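Atu0111 protein (Agrobacterium tumefaciens, PDB 2FSQ) is of unknown function but has a DUF1868 domain of the 2H clan, consistent with a phosphoesterase-like role. Local coordinates at residues E40-T44 and G90-S94; T78-H84 and M229-K233; R219-F223 and E234-D239. All coordinates share one frame; numbering follows the deposited sequence.

Contact 1 of 3, residues E40-T44 and G90-S94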
loop_
_atom_site.group_PDB
_atom_site.type_symbol
_atom_site.label_atom_id
_atom_site.label_comp_id
_atom_site.label_asym_id
_atom_site.label_seq_id
_atom_site.Cartn_x
_atom_site.Cartn_y
_atom_site.Cartn_z
ATOM N N GLU A 40 -12.041 3.178 9.449
ATOM C CA GLU A 40 -12.337 2.613 8.130
ATOM C C GLU A 40 -11.917 1.129 8.147
ATOM O O GLU A 40 -10.919 0.753 7.517
ATOM C CB GLU A 40 -11.576 3.403 7.048
ATOM C CG GLU A 40 -12.073 3.114 5.638
ATOM C CD GLU A 40 -11.219 3.769 4.544
ATOM O OE1 GLU A 40 -11.588 3.655 3.355
ATOM O OE2 GLU A 40 -10.171 4.370 4.867
ATOM N N PRO A 41 -12.631 0.294 8.931
ATOM C CA PRO A 41 -12.103 -1.050 9.198
ATOM C C PRO A 41 -12.161 -2.002 8.024
ATOM O O PRO A 41 -13.052 -1.921 7.189
ATOM C CB PRO A 41 -12.982 -1.587 10.333
ATOM C CG PRO A 41 -13.765 -0.406 10.821
ATOM C CD PRO A 41 -13.847 0.587 9.716
ATOM N N GLY A 42 -11.212 -2.928 7.998
ATOM C CA GLY A 42 -11.159 -3.908 6.930
ATOM C C GLY A 42 -10.167 -4.997 7.248
ATOM O O GLY A 42 -9.695 -5.124 8.393
ATOM N N ASN A 43 -9.836 -5.774 6.224
ATOM C CA ASN A 43 -8.808 -6.780 6.335
ATOM C C ASN A 43 -8.030 -6.839 5.018
ATOM O O ASN A 43 -8.429 -6.202 4.034
ATOM C CB ASN A 43 -9.390 -8.135 6.774
ATOM C CG ASN A 43 -10.508 -8.625 5.874
ATOM O OD1 ASN A 43 -10.388 -8.625 4.654
ATOM N ND2 ASN A 43 -11.590 -9.104 6.487
ATOM N N THR A 44 -6.896 -7.536 5.018
ATOM C CA THR A 44 -5.961 -7.422 3.904
ATOM C C THR A 44 -4.829 -8.421 4.075
ATOM O O THR A 44 -4.616 -8.913 5.180
ATOM C CB THR A 44 -5.385 -5.986 3.832
ATOM O OG1 THR A 44 -4.531 -5.848 2.694
ATOM C CG2 THR A 44 -4.601 -5.631 5.078
ATOM N N GLY A 90 -7.985 -7.121 1.048
ATOM C CA GLY A 90 -9.187 -7.790 1.551
ATOM C C GLY A 90 -10.367 -6.829 1.419
ATOM O O GLY A 90 -10.381 -5.937 0.568
ATOM N N VAL A 91 -11.355 -6.982 2.286
ATOM C CA VAL A 91 -12.533 -6.106 2.230
ATOM C C VAL A 91 -12.338 -4.881 3.105
ATOM O O VAL A 91 -11.454 -4.845 3.964
ATOM C CB VAL A 91 -13.851 -6.836 2.632
ATOM C CG1 VAL A 91 -14.116 -7.985 1.678
ATOM C CG2 VAL A 91 -13.782 -7.318 4.083
ATOM N N ILE A 92 -13.176 -3.873 2.892
ATOM C CA ILE A 92 -13.121 -2.661 3.707
ATOM C C ILE A 92 -14.512 -2.047 3.846
ATOM O O ILE A 92 -15.334 -2.125 2.925
ATOM C CB ILE A 92 -12.040 -1.650 3.156
ATOM C CG1 ILE A 92 -11.666 -0.602 4.209
ATOM C CG2 ILE A 92 -12.496 -1.012 1.831
ATOM C CD1 ILE A 92 -10.457 0.290 3.796
ATOM N N GLU A 93 -14.760 -1.428 5.003
ATOM C CA GLU A 93 -16.067 -0.891 5.357
ATOM C C GLU A 93 -16.610 0.102 4.330
ATOM O O GLU A 93 -17.826 0.177 4.103
ATOM C CB GLU A 93 -15.944 -0.209 6.720
ATOM C CG GLU A 93 -17.196 0.528 7.174
ATOM C CD GLU A 93 -18.382 -0.401 7.389
ATOM O OE1 GLU A 93 -18.180 -1.525 7.883
ATOM O OE2 GLU A 93 -19.518 0.007 7.070
ATOM N N SER A 94 -15.684 0.852 3.728
ATOM C CA SER A 94 -15.988 1.911 2.788
ATOM C C SER A 94 -16.260 1.440 1.362
ATOM O O SER A 94 -16.536 2.268 0.493
ATOM C CB SER A 94 -14.838 2.914 2.760
ATOM O OG SER A 94 -13.600 2.237 2.600
HETATM O O HOH W 1 -8.515 -3.759 2.425
#
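The carboxylate of E40 is gripped at both oxygens: S94 OG donates to the anti lone pair of E40 OE1 at 2.6 Å, while R30 forms a salt bridge with OE2. E40 reaches S94 because CG lies anti to the backbone N (chi1 -166°) and the rest of the chain runs straight out, past the tip of I92, whose CD1 lies 3.6 Å from OE1.

Between this clasp and T44 the backbones pair antiparallel, strand 42-48 against the end of strand 84-92, an outermost strand of the four-stranded sheet. G42 faces I92 as a non-hydrogen-bonded pair, their CA atoms 4.0 Å apart, and G42 CA comes within 3.1 Å of V91 O. E93 N bonds to P41 O at 2.8 Å on one flank; N43 N bonds to V91 O at 2.9 Å on the other. N43 also works from its side chain: OD1 takes V91 N at 3.0 Å, the donor standing above the amide plane, so one residue holds both V91 N and V91 O. N43 ND2 turns to T115 in helix 111-121, which also packs on V91 through V114. E93 forms a salt bridge with R96 through OE1.

N43 OD1 thus serves V91 N, for which N43 O is badly placed; E40 and S94 bond beyond the paired strands, and a buried carboxylate held by a hydroxyl and an arginine is probably kept ionised.

Contact 2 of 3, residues T78-H84 and M229-K233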
loop_
_atom_site.group_PDB
_atom_site.type_symbol
_atom_site.label_atom_id
_atom_site.label_comp_id
_atom_site.label_asym_id
_atom_site.label_seq_id
_atom_site.Cartn_x
_atom_site.Cartn_y
_atom_site.Cartn_z
ATOM N N THR A 78 1.557 7.956 7.286
ATOM C CA THR A 78 1.203 6.833 8.135
ATOM C C THR A 78 2.365 6.550 9.109
ATOM O O THR A 78 3.502 6.947 8.859
ATOM C CB THR A 78 0.938 5.607 7.251
ATOM O OG1 THR A 78 2.099 5.385 6.438
ATOM C CG2 THR A 78 -0.241 5.879 6.322
ATOM N N PRO A 79 2.092 5.851 10.218
ATOM C CA PRO A 79 3.174 5.569 11.178
ATOM C C PRO A 79 4.268 4.684 10.581
ATOM O O PRO A 79 3.990 3.814 9.764
ATOM C CB PRO A 79 2.458 4.823 12.323
ATOM C CG PRO A 79 1.024 5.281 12.190
ATOM C CD PRO A 79 0.786 5.374 10.706
ATOM N N VAL A 80 5.503 4.879 11.018
ATOM C CA VAL A 80 6.580 4.019 10.558
ATOM C C VAL A 80 6.256 2.543 10.815
ATOM O O VAL A 80 6.501 1.679 9.950
ATOM C CB VAL A 80 7.924 4.424 11.197
ATOM C CG1 VAL A 80 8.989 3.359 10.919
ATOM C CG2 VAL A 80 8.343 5.804 10.688
ATOM N N SER A 81 5.668 2.229 11.966
ATOM C CA SER A 81 5.402 0.827 12.289
ATOM C C SER A 81 4.296 0.190 11.420
ATOM O O SER A 81 4.093 -1.021 11.492
ATOM C CB SER A 81 5.040 0.638 13.762
ATOM O OG SER A 81 3.836 1.329 14.067
ATOM N N SER A 82 3.574 1.018 10.654
ATOM C CA SER A 82 2.514 0.536 9.754
ATOM C C SER A 82 2.999 0.229 8.359
ATOM O O SER A 82 2.222 -0.277 7.563
ATOM C CB SER A 82 1.379 1.551 9.628
ATOM O OG SER A 82 1.775 2.650 8.817
ATOM N N LEU A 83 4.245 0.568 8.037
ATOM C CA LEU A 83 4.706 0.453 6.653
ATOM C C LEU A 83 4.635 -0.978 6.153
ATOM O O LEU A 83 5.040 -1.923 6.835
ATOM C CB LEU A 83 6.122 1.007 6.503
ATOM C CG LEU A 83 6.262 2.521 6.726
ATOM C CD1 LEU A 83 7.736 2.977 6.734
ATOM C CD2 LEU A 83 5.426 3.367 5.742
ATOM N N HIS A 84 4.092 -1.135 4.947
ATOM C CA HIS A 84 3.872 -2.465 4.406
ATOM C C HIS A 84 3.688 -2.386 2.912
ATOM O O HIS A 84 3.341 -1.332 2.378
ATOM C CB HIS A 84 2.579 -3.079 4.986
ATOM C CG HIS A 84 1.362 -2.242 4.736
ATOM N ND1 HIS A 84 0.450 -2.480 3.723
ATOM C CD2 HIS A 84 0.907 -1.157 5.402
ATOM C CE1 HIS A 84 -0.498 -1.553 3.764
ATOM N NE2 HIS A 84 -0.244 -0.745 4.778
HETATM N N MSE A 229 -5.751 3.262 8.919
HETATM C CA MSE A 229 -4.467 3.091 8.221
HETATM C C MSE A 229 -3.258 3.032 9.137
HETATM O O MSE A 229 -2.133 2.875 8.663
HETATM C CB MSE A 229 -4.266 4.232 7.233
HETATM C CG MSE A 229 -5.283 4.261 6.111
HETATM SE SE MSE A 229 -5.482 2.571 5.072
HETATM C CE MSE A 229 -7.142 1.932 5.828
ATOM N N ASN A 230 -3.480 3.172 10.440
ATOM C CA ASN A 230 -2.360 3.301 11.385
ATOM C C ASN A 230 -1.716 1.990 11.837
ATOM O O ASN A 230 -0.601 2.005 12.359
ATOM C CB ASN A 230 -2.811 4.073 12.633
ATOM C CG ASN A 230 -3.086 5.524 12.356
ATOM O OD1 ASN A 230 -4.070 6.095 12.854
ATOM N ND2 ASN A 230 -2.228 6.140 11.575
ATOM N N HIS A 231 -2.437 0.882 11.723
ATOM C CA HIS A 231 -1.964 -0.380 12.293
ATOM C C HIS A 231 -2.662 -1.566 11.673
ATOM O O HIS A 231 -3.880 -1.545 11.482
ATOM C CB HIS A 231 -2.166 -0.371 13.817
ATOM C CG HIS A 231 -1.552 -1.540 14.511
ATOM N ND1 HIS A 231 -0.186 -1.706 14.635
ATOM C CD2 HIS A 231 -2.119 -2.609 15.116
ATOM C CE1 HIS A 231 0.058 -2.829 15.287
ATOM N NE2 HIS A 231 -1.096 -3.392 15.597
ATOM N N PHE A 232 -1.874 -2.597 11.381
ATOM C CA PHE A 232 -2.355 -3.823 10.732
ATOM C C PHE A 232 -1.958 -5.004 11.600
ATOM O O PHE A 232 -0.773 -5.324 11.710
ATOM C CB PHE A 232 -1.773 -3.940 9.320
ATOM C CG PHE A 232 -2.171 -2.799 8.445
ATOM C CD1 PHE A 232 -3.294 -2.903 7.627
ATOM C CD2 PHE A 232 -1.470 -1.599 8.469
ATOM C CE1 PHE A 232 -3.702 -1.839 6.852
ATOM C CE2 PHE A 232 -1.889 -0.513 7.722
ATOM C CZ PHE A 232 -3.002 -0.640 6.890
ATOM N N LYS A 233 -2.947 -5.614 12.251
ATOM C CA LYS A 233 -2.690 -6.698 13.180
ATOM C C LYS A 233 -2.642 -8.010 12.419
ATOM O O LYS A 233 -3.603 -8.369 11.749
ATOM C CB LYS A 233 -3.788 -6.721 14.232
ATOM C CG LYS A 233 -3.698 -7.887 15.179
ATOM C CD LYS A 233 -4.683 -7.711 16.339
ATOM C CE LYS A 233 -4.800 -8.972 17.183
ATOM N NZ LYS A 233 -3.498 -9.464 17.697
HETATM O O HOH W 2 1.399 0.268 13.264
HETATM O O HOH W 3 0.913 -2.187 11.318
HETATM O O HOH W 4 -1.308 2.321 6.042
#
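H84 turns the edge of its imidazole toward one face of the F232 ring, the planes at 54° and the centroids 4.4 Å apart, an edge-to-face pair in which H84 NE2 comes 3.4 Å from F232 CE2. H84 starts strand 84-92 and an H-M-T sequence, consistent with one of the HxT motifs of the 2H fold; a bound acetic acid molecule, probably from the crystallisation liquor, lies about 4 Å from its side chain. With CG between the backbone N and the carbonyl carbon (chi1 57°), the imidazole leans across to the loop of residues 229-233. T44 and H48 of strand 42-48 also pack on F232, and its ring meets that of F226.

The other close packing lies in the turn before H84. P79 sets CD 3.2 Å from ND2 of N230, the two side chains crossing at about a right angle, and S82 rests CB 3.4 Å from N230 O. The 3-10 turn at 80-82 is pinned from within: P79 O accepts from both S82 N and S82 OG, the hydroxyl lying in the carbonyl plane on a lone pair.

On the looser side, toward S81 and the exposed H231, water carries the polar links. One molecule joins S81 OG, N230 O and H231 ND1; a second accepts from F232 N and gives only a weak bond to S81 O. Between M229 and H84 a third water donates to M229 O at 2.8 Å and lies in the plane of the H84 ring, weakly bonded to NE2 at 3.5 Å.

Contact 3 of 3, residues R219-F223 and E234-D239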
loop_
_atom_site.group_PDB
_atom_site.type_symbol
_atom_site.label_atom_id
_atom_site.label_comp_id
_atom_site.label_asym_id
_atom_site.label_seq_id
_atom_site.Cartn_x
_atom_site.Cartn_y
_atom_site.Cartn_z
ATOM N N ARG A 219 8.653 -8.869 5.902
ATOM C CA ARG A 219 8.139 -10.059 6.551
ATOM C C ARG A 219 7.387 -10.895 5.508
ATOM O O ARG A 219 6.974 -10.370 4.473
ATOM C CB ARG A 219 7.154 -9.673 7.662
ATOM C CG ARG A 219 7.570 -8.541 8.600
ATOM C CD ARG A 219 6.598 -8.502 9.778
ATOM N NE ARG A 219 6.744 -7.307 10.607
ATOM C CZ ARG A 219 5.796 -6.837 11.415
ATOM N NH1 ARG A 219 4.626 -7.457 11.517
ATOM N NH2 ARG A 219 6.010 -5.738 12.124
ATOM N N PRO A 220 7.173 -12.191 5.788
ATOM C CA PRO A 220 6.308 -13.004 4.920
ATOM C C PRO A 220 4.879 -12.426 4.852
ATOM O O PRO A 220 4.441 -11.730 5.775
ATOM C CB PRO A 220 6.271 -14.363 5.618
ATOM C CG PRO A 220 7.434 -14.370 6.524
ATOM C CD PRO A 220 7.741 -12.973 6.907
ATOM N N PRO A 221 4.156 -12.728 3.774
ATOM C CA PRO A 221 2.786 -12.203 3.682
ATOM C C PRO A 221 1.929 -12.675 4.852
ATOM O O PRO A 221 2.071 -13.815 5.314
ATOM C CB PRO A 221 2.261 -12.818 2.380
ATOM C CG PRO A 221 3.495 -13.133 1.583
ATOM C CD PRO A 221 4.519 -13.560 2.614
ATOM N N ALA A 222 1.044 -11.803 5.316
ATOM C CA ALA A 222 0.182 -12.112 6.433
ATOM C C ALA A 222 -1.201 -11.530 6.209
ATOM O O ALA A 222 -1.331 -10.381 5.780
ATOM C CB ALA A 222 0.786 -11.550 7.736
ATOM N N PHE A 223 -2.219 -12.313 6.560
ATOM C CA PHE A 223 -3.592 -11.821 6.588
ATOM C C PHE A 223 -3.775 -11.015 7.877
ATOM O O PHE A 223 -3.482 -11.515 8.979
ATOM C CB PHE A 223 -4.587 -12.992 6.504
ATOM C CG PHE A 223 -6.028 -12.575 6.605
ATOM C CD1 PHE A 223 -6.591 -11.721 5.661
ATOM C CD2 PHE A 223 -6.823 -13.036 7.641
ATOM C CE1 PHE A 223 -7.908 -11.328 5.746
ATOM C CE2 PHE A 223 -8.151 -12.656 7.730
ATOM C CZ PHE A 223 -8.698 -11.810 6.780
ATOM N N GLU A 234 -1.511 -8.715 12.509
ATOM C CA GLU A 234 -1.349 -9.991 11.821
ATOM C C GLU A 234 -2.167 -11.095 12.474
ATOM O O GLU A 234 -2.063 -11.337 13.687
ATOM C CB GLU A 234 0.122 -10.409 11.746
ATOM C CG GLU A 234 1.012 -9.451 10.963
ATOM C CD GLU A 234 2.389 -10.020 10.712
ATOM O OE1 GLU A 234 2.807 -10.920 11.478
ATOM O OE2 GLU A 234 3.071 -9.556 9.774
ATOM N N LEU A 235 -2.968 -11.769 11.660
ATOM C CA LEU A 235 -3.812 -12.862 12.151
ATOM C C LEU A 235 -3.328 -14.222 11.659
ATOM O O LEU A 235 -3.289 -15.191 12.428
ATOM C CB LEU A 235 -5.283 -12.636 11.752
ATOM C CG LEU A 235 -5.936 -11.329 12.214
ATOM C CD1 LEU A 235 -7.351 -11.207 11.654
ATOM C CD2 LEU A 235 -5.942 -11.180 13.745
ATOM N N VAL A 236 -2.961 -14.306 10.377
ATOM C CA VAL A 236 -2.457 -15.549 9.802
ATOM C C VAL A 236 -1.214 -15.233 8.998
ATOM O O VAL A 236 -1.278 -14.452 8.049
ATOM C CB VAL A 236 -3.470 -16.226 8.845
ATOM C CG1 VAL A 236 -2.922 -17.565 8.335
ATOM C CG2 VAL A 236 -4.829 -16.438 9.508
ATOM N N VAL A 237 -0.086 -15.829 9.380
ATOM C CA VAL A 237 1.169 -15.601 8.674
ATOM C C VAL A 237 1.436 -16.740 7.689
ATOM O O VAL A 237 1.357 -17.933 8.044
ATOM C CB VAL A 237 2.357 -15.460 9.673
ATOM C CG1 VAL A 237 3.663 -15.267 8.916
ATOM C CG2 VAL A 237 2.091 -14.301 10.616
ATOM N N PHE A 238 1.783 -16.377 6.459
ATOM C CA PHE A 238 2.046 -17.367 5.426
ATOM C C PHE A 238 3.549 -17.534 5.265
ATOM O O PHE A 238 4.130 -17.136 4.258
ATOM C CB PHE A 238 1.358 -16.955 4.112
ATOM C CG PHE A 238 -0.121 -16.708 4.270
ATOM C CD1 PHE A 238 -0.984 -17.766 4.534
ATOM C CD2 PHE A 238 -0.641 -15.418 4.186
ATOM C CE1 PHE A 238 -2.349 -17.544 4.688
ATOM C CE2 PHE A 238 -2.003 -15.184 4.340
ATOM C CZ PHE A 238 -2.854 -16.243 4.592
ATOM N N ASP A 239 4.176 -18.100 6.302
ATOM C CA ASP A 239 5.627 -18.263 6.333
ATOM C C ASP A 239 6.028 -19.706 6.058
ATOM O O ASP A 239 5.266 -20.456 5.438
ATOM C CB ASP A 239 6.235 -17.740 7.649
ATOM C CG ASP A 239 5.673 -18.421 8.894
ATOM O OD1 ASP A 239 4.730 -19.241 8.795
ATOM O OD2 ASP A 239 6.196 -18.119 9.992
HETATM O O HOH W 5 4.534 -11.756 8.619
#
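F238 lays its ring obliquely along the backbone of residues 221-223: CD2 stands 3.3 Å from P221 O, and further along the same ring edge CE2 reaches F223 CB at 4.0 Å. Having CG anti to the carbonyl carbon (chi1 -55°) turns the ring back along its own strand, so that it runs from P221 toward F223 and V236 O sits over one of its faces, offset toward the rim. The rings of F125 and F163 also meet F238, from outside the two segments.

F223 sends its ring the same way as F238, farther along the strand, with CG anti to the backbone N. Its ring carries V236 CG2 at its edge, near the ring plane, and meets L235 CD1 obliquely; Y118 of helix 111-121 also packs on F223. A222 points to the other face of the sheet, where its methyl touches V237 CG2 at 4.2 Å.

These side chains hang on the hairpin of strands 222-226 and 233-237, the latter at the border of the four-stranded antiparallel sheet. A classic beta bulge interrupts the pairing: F223 O accepts from both L235 N at 2.7 Å and V236 N at 3.2 Å, while F223 N returns a bond to V236 O. Past the pair A222-V237, F238 N closes onto P221 O at 2.8 Å.

On the A222 face, R219 and E234 cross obliquely as a salt bridge. In the conformer of R219 described here, one of two, NH1 reaches E234 OE2 at 3.1 Å. The oxygen lies close to the guanidinium plane, but the nitrogen stands above the carboxylate, and the two planes are 78° apart. A water donates to E234 OE2 and to P220 O, while NE of R219 bonds to L49 O.

Overall arrangement
All three contacts bear on one four-stranded antiparallel sheet, ordered 84-92, 42-48, 222-226, 233-237. Contact 1 joins its first two strands, contact 3 its last two, and F223 links them by setting CE1 3.7 Å from N43 CB; their centres are about 17 Å apart. Contact 2, centred about 14 Å from contact 1, brings together the loops leading into the two outer strands. F232 CD1 packs 4.0 Å from T44 CG2, and the selenomethionine M229 places CE 4.2 Å from I92 CD1. Contacts 2 and 3 adjoin through K233 and E234. An acetic acid, probably from the crystallisation liquor, lies about 4 Å from the side chain of H84 in contact 2 and may mark a pocket.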